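Local coordinates for protein VP1 (Polyomavirus HPyV7, PDB 4PCH) that forms the pentameric building blocks of the polyomavirus outer capsid, through which the virus attaches to host cells, at the interface of chains A and B. Sequence-based numbering; all coordinates share one arbitrary frame. Chains: chain A/B, VP1.

Contact 1: the interface of chains A and B. Residues chain A 96-98, 110, 112; chain B 116-117, 172, 232, 235, 254.
A:Met98 reaches from a loop of chain A into a pocket of chain B lined by B:Thr116, B:Glu172, B:Met232, B:Met235 and B:Val254. Its CG lies anti to the carbonyl carbon (chi1 -61°), and the chain bends again at chi2 and chi3. This curls the thioether into the neighbouring subunit. At the base, CB meets the carboxylate of B:Glu172, with OE1 3.2 Å away. CG packs on the same group, 3.6 Å from CD of B:Glu172. The two side chains cross at about a right angle. The carboxylate touches CB and CG of the methionine. SD comes next. It touches both CB and CG2 of B:Thr116, as the two side chains run past each other in opposite directions. Last comes the terminal methyl CE. It meets CG2 of B:Val254 at 3.8 Å, and the sulphurs of B:Met232 and B:Met235 also lie near it.

Further apolar contacts lie on either side of the methionine. The ring carbon CB of A:Pro96 touches CG2 of B:Thr116 at 3.7 Å and the methyl CE of B:Met232. On the other flank, CD1 of A:Leu110 rests on SD of B:Met235 at 3.6 Å, with the side chains crossed nearly perpendicular.

No direct polar bond joins the chains in this patch. Waters carry the polar contacts. One links the backbone O of A:Gln97 to the hydroxyl OG1 of B:Thr116. B:Thr116 therefore works in two ways: its methyl packs on A:Pro96 and its hydroxyl binds water. A pair of waters serves B:Glu172. The first joins its backbone O to the backbone O of A:Pro96. The second binds its carboxylate oxygen OE1. That same water takes the N-H of A:Met98, with 2.9 Å between N of A:Met98 and the water oxygen.

Contact 2: the interface of chains A and B. Residues chain A 94, 96, 200, 202; chain B 118, 120, 171, 176, 188-190.
A:Val200 and A:Tyr202 pair antiparallel with B:Val190 and B:Gly188, joining strand 199-203 of chain A to strand 184-191 of chain B. Each pair is closed by two backbone hydrogen bonds. N of A:Val200 donates to O of B:Val190 at 2.9 Å, and N of B:Val190 returns a bond to O of A:Val200 at 2.8 Å. A:Tyr202 and B:Gly188 exchange N-H and C=O in the same manner.

The ring of A:Tyr202 lies against its strand partner in chain B. CG sits between the backbone N and the carbonyl carbon (chi1 59°), and this brings one ring face against B:Gly188. CA of B:Gly188 lies over that face, 3.9 Å from the ring centroid and offset toward the rim, in a CH-pi contact. The lack of a side chain on B:Gly188 may let its backbone lie this close to the ring.

At the tip, OH of A:Tyr202 points into chain B. It lies 3.6 Å from CD1 of B:Phe120 and near CD1 of B:Leu118. Both side chains cross the tyrosine at about a right angle. The phenol is not left with apolar neighbours alone: a water 2.9 Å from OH of A:Tyr202 also binds the backbone N of B:Ala176.

Beside the paired strands, CG1 of B:Val190 packs 3.9 Å from CA of A:Pro96. CD of the same proline faces the backbone O of B:Val171. The backbone O of A:Phe94 lies 4.2 Å from CG2 of B:Val190, a loose contact.

The site joins the jelly-roll cores of two VP1 subunits, the part of the longer protein present here. A short strand of chain A adds to strand 184-191 of chain B, while B:Leu118 and B:Phe120 come from the nearby strand 117-124.

Contact 1: the interface of chains A and B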
# COMPACT_ATOMS: atom_id res chain seq x y z
N PRO A 96 -4.31 13.61 -15.01
CA PRO A 96 -2.85 13.69 -14.81
C PRO A 96 -2.32 15.04 -15.28
O PRO A 96 -2.75 15.55 -16.30
CB PRO A 96 -2.32 12.54 -15.67
CG PRO A 96 -3.38 12.29 -16.71
CD PRO A 96 -4.68 12.58 -16.00
N GLN A 97 -1.37 15.60 -14.53
CA GLN A 97 -0.79 16.90 -14.80
C GLN A 97 0.61 16.66 -15.39
O GLN A 97 1.46 16.05 -14.76
CB GLN A 97 -0.70 17.72 -13.55
CG GLN A 97 -2.03 17.96 -12.81
CD GLN A 97 -3.04 18.72 -13.65
OE1 GLN A 97 -2.72 19.78 -14.24
NE2 GLN A 97 -4.27 18.18 -13.74
N MET A 98 0.81 17.10 -16.61
CA MET A 98 2.05 16.89 -17.37
C MET A 98 2.62 18.24 -17.79
O MET A 98 3.24 18.92 -16.98
CB MET A 98 1.78 15.99 -18.57
CG MET A 98 1.26 14.60 -18.22
SD MET A 98 2.56 13.50 -17.65
CE MET A 98 3.41 13.14 -19.19
N LEU A 110 9.59 16.12 -16.57
CA LEU A 110 8.47 16.88 -16.03
C LEU A 110 8.47 16.83 -14.51
O LEU A 110 8.91 15.83 -13.89
CB LEU A 110 7.14 16.32 -16.54
CG LEU A 110 6.95 16.40 -18.03
CD1 LEU A 110 5.65 15.75 -18.44
CD2 LEU A 110 7.03 17.83 -18.55
N GLY A 112 5.49 17.39 -12.49
CA GLY A 112 4.23 16.80 -11.98
C GLY A 112 3.77 17.48 -10.70
O GLY A 112 4.41 18.43 -10.20
N THR B 116 4.45 10.54 -13.87
CA THR B 116 2.99 10.68 -13.69
C THR B 116 2.28 9.57 -14.48
O THR B 116 2.70 9.20 -15.57
CB THR B 116 2.59 12.13 -14.09
OG1 THR B 116 2.99 13.01 -13.04
CG2 THR B 116 1.10 12.29 -14.31
N GLN B 117 1.19 9.06 -13.91
CA GLN B 117 0.52 7.88 -14.44
C GLN B 117 -1.00 8.06 -14.45
O GLN B 117 -1.55 8.81 -13.63
CB GLN B 117 0.85 6.63 -13.59
CG GLN B 117 2.33 6.37 -13.41
CD GLN B 117 2.67 5.61 -12.15
OE1 GLN B 117 2.10 4.54 -11.88
NE2 GLN B 117 3.66 6.12 -11.40
N GLU B 172 -5.00 14.21 -20.48
CA GLU B 172 -4.65 15.36 -19.66
C GLU B 172 -5.75 16.43 -19.59
O GLU B 172 -5.68 17.29 -18.71
CB GLU B 172 -3.38 16.00 -20.18
CG GLU B 172 -2.16 15.17 -19.97
CD GLU B 172 -1.02 15.60 -20.87
OE1 GLU B 172 -0.55 16.73 -20.71
OE2 GLU B 172 -0.61 14.78 -21.70
N MET B 232 -1.23 5.26 -19.03
CA MET B 232 0.06 5.95 -19.06
C MET B 232 0.85 5.46 -17.87
O MET B 232 0.47 5.69 -16.74
CB MET B 232 -0.14 7.46 -18.95
CG MET B 232 1.21 8.19 -18.91
SD MET B 232 1.10 9.97 -19.07
CE MET B 232 0.10 10.36 -17.65
N MET B 235 7.02 8.10 -17.86
CA MET B 235 7.88 8.57 -18.96
C MET B 235 9.17 7.74 -19.06
O MET B 235 9.56 7.01 -18.13
CB MET B 235 8.17 10.07 -18.80
CG MET B 235 6.94 10.95 -19.04
SD MET B 235 7.44 12.70 -18.99
CE MET B 235 7.45 12.99 -20.77
N VAL B 254 6.39 9.80 -23.36
CA VAL B 254 5.38 9.05 -22.60
C VAL B 254 5.42 7.56 -22.92
O VAL B 254 5.45 7.16 -24.10
CB VAL B 254 3.97 9.61 -22.85
CG1 VAL B 254 2.93 8.75 -22.19
CG2 VAL B 254 3.92 11.05 -22.38
O HOH W 1 1.51 15.06 -12.11
O HOH W 2 -3.38 18.10 -17.34
O HOH W 3 -0.82 18.59 -18.50

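Contact 2: the interface of chains A and B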
# COMPACT_ATOMS: atom_id res chain seq x y z
N PHE A 94 -10.28 14.66 -11.44
CA PHE A 94 -8.89 15.09 -11.63
C PHE A 94 -8.24 14.37 -12.82
O PHE A 94 -8.62 13.26 -13.15
CB PHE A 94 -8.10 14.81 -10.35
CG PHE A 94 -6.78 15.52 -10.31
CD1 PHE A 94 -6.73 16.90 -10.29
CD2 PHE A 94 -5.60 14.81 -10.31
CE1 PHE A 94 -5.52 17.58 -10.25
CE2 PHE A 94 -4.38 15.48 -10.27
CZ PHE A 94 -4.35 16.85 -10.24
N PRO A 96 -4.31 13.61 -15.01
CA PRO A 96 -2.85 13.69 -14.81
C PRO A 96 -2.32 15.04 -15.28
O PRO A 96 -2.75 15.55 -16.30
CB PRO A 96 -2.32 12.54 -15.67
CG PRO A 96 -3.38 12.29 -16.71
CD PRO A 96 -4.68 12.58 -16.00
N VAL A 200 -4.65 9.40 -6.65
CA VAL A 200 -6.06 9.79 -6.64
C VAL A 200 -6.76 8.68 -7.39
O VAL A 200 -6.34 8.34 -8.49
CB VAL A 200 -6.29 11.14 -7.37
CG1 VAL A 200 -7.76 11.37 -7.75
CG2 VAL A 200 -5.82 12.30 -6.50
N TYR A 202 -10.77 7.19 -8.68
CA TYR A 202 -12.16 7.58 -8.85
C TYR A 202 -12.88 6.54 -9.71
O TYR A 202 -12.26 5.76 -10.43
CB TYR A 202 -12.24 8.96 -9.53
CG TYR A 202 -11.58 9.02 -10.88
CD1 TYR A 202 -12.26 8.66 -12.04
CD2 TYR A 202 -10.26 9.43 -11.00
CE1 TYR A 202 -11.63 8.72 -13.29
CE2 TYR A 202 -9.63 9.47 -12.22
CZ TYR A 202 -10.32 9.13 -13.37
OH TYR A 202 -9.71 9.17 -14.61
N LEU B 118 -1.63 7.31 -15.34
CA LEU B 118 -3.09 7.17 -15.39
C LEU B 118 -3.42 5.76 -15.83
O LEU B 118 -2.89 5.30 -16.84
CB LEU B 118 -3.69 8.16 -16.36
CG LEU B 118 -5.18 7.97 -16.73
CD1 LEU B 118 -6.06 8.16 -15.49
CD2 LEU B 118 -5.62 8.87 -17.87
N PHE B 120 -6.95 3.76 -16.62
CA PHE B 120 -8.39 4.04 -16.76
C PHE B 120 -9.06 3.02 -17.64
O PHE B 120 -8.51 2.67 -18.68
CB PHE B 120 -8.62 5.44 -17.34
CG PHE B 120 -10.06 5.76 -17.60
CD1 PHE B 120 -10.82 6.38 -16.62
CD2 PHE B 120 -10.64 5.48 -18.84
CE1 PHE B 120 -12.17 6.69 -16.84
CE2 PHE B 120 -11.97 5.76 -19.06
CZ PHE B 120 -12.74 6.36 -18.06
N VAL B 171 -5.95 12.63 -22.46
CA VAL B 171 -6.30 12.24 -21.11
C VAL B 171 -5.94 13.33 -20.10
O VAL B 171 -6.50 13.41 -19.04
CB VAL B 171 -5.63 10.90 -20.73
CG1 VAL B 171 -6.02 9.80 -21.72
CG2 VAL B 171 -4.11 11.03 -20.64
N ALA B 176 -13.71 11.64 -16.94
CA ALA B 176 -15.00 10.97 -16.92
C ALA B 176 -15.99 11.81 -16.12
O ALA B 176 -15.67 12.31 -15.06
CB ALA B 176 -14.87 9.59 -16.28
N GLY B 188 -10.71 4.96 -12.63
CA GLY B 188 -9.44 5.55 -12.97
C GLY B 188 -8.57 5.78 -11.77
O GLY B 188 -9.07 5.94 -10.66
N ARG B 189 -7.26 5.73 -12.00
CA ARG B 189 -6.26 6.01 -10.96
C ARG B 189 -5.18 6.91 -11.54
O ARG B 189 -4.60 6.58 -12.56
CB ARG B 189 -5.63 4.71 -10.46
CG ARG B 189 -4.43 4.88 -9.53
CD ARG B 189 -4.10 3.58 -8.80
NE ARG B 189 -3.26 2.65 -9.56
CZ ARG B 189 -1.93 2.58 -9.40
NH1 ARG B 189 -1.33 3.37 -8.54
NH2 ARG B 189 -1.23 1.71 -10.10
N VAL B 190 -4.90 8.03 -10.86
CA VAL B 190 -3.87 8.99 -11.29
C VAL B 190 -2.77 8.95 -10.23
O VAL B 190 -3.06 8.95 -9.04
CB VAL B 190 -4.45 10.42 -11.38
CG1 VAL B 190 -3.37 11.47 -11.66
CG2 VAL B 190 -5.54 10.50 -12.44
O HOH W 4 -11.25 10.23 -16.80

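Contact 1 and contact 2 are adjacent patches of one subunit interface, with the centres of their C-alpha atoms about 11 Å apart. They share A:Pro96. B:Thr116 and strand 117-124, which follows it, serve the two contacts in turn, and B:Val171 and B:Glu172 are neighbours in sequence. The loop of chain A that follows strand 81-93 runs through the two. Contact 1 joins the subunits by apolar side chains and waters, whereas contact 2 adds direct backbone pairing. The interface is not an exact two-fold: each subunit offers different surfaces to its two neighbours. The same contacts repeat around the ring of five VP1 copies and help close the pentamer.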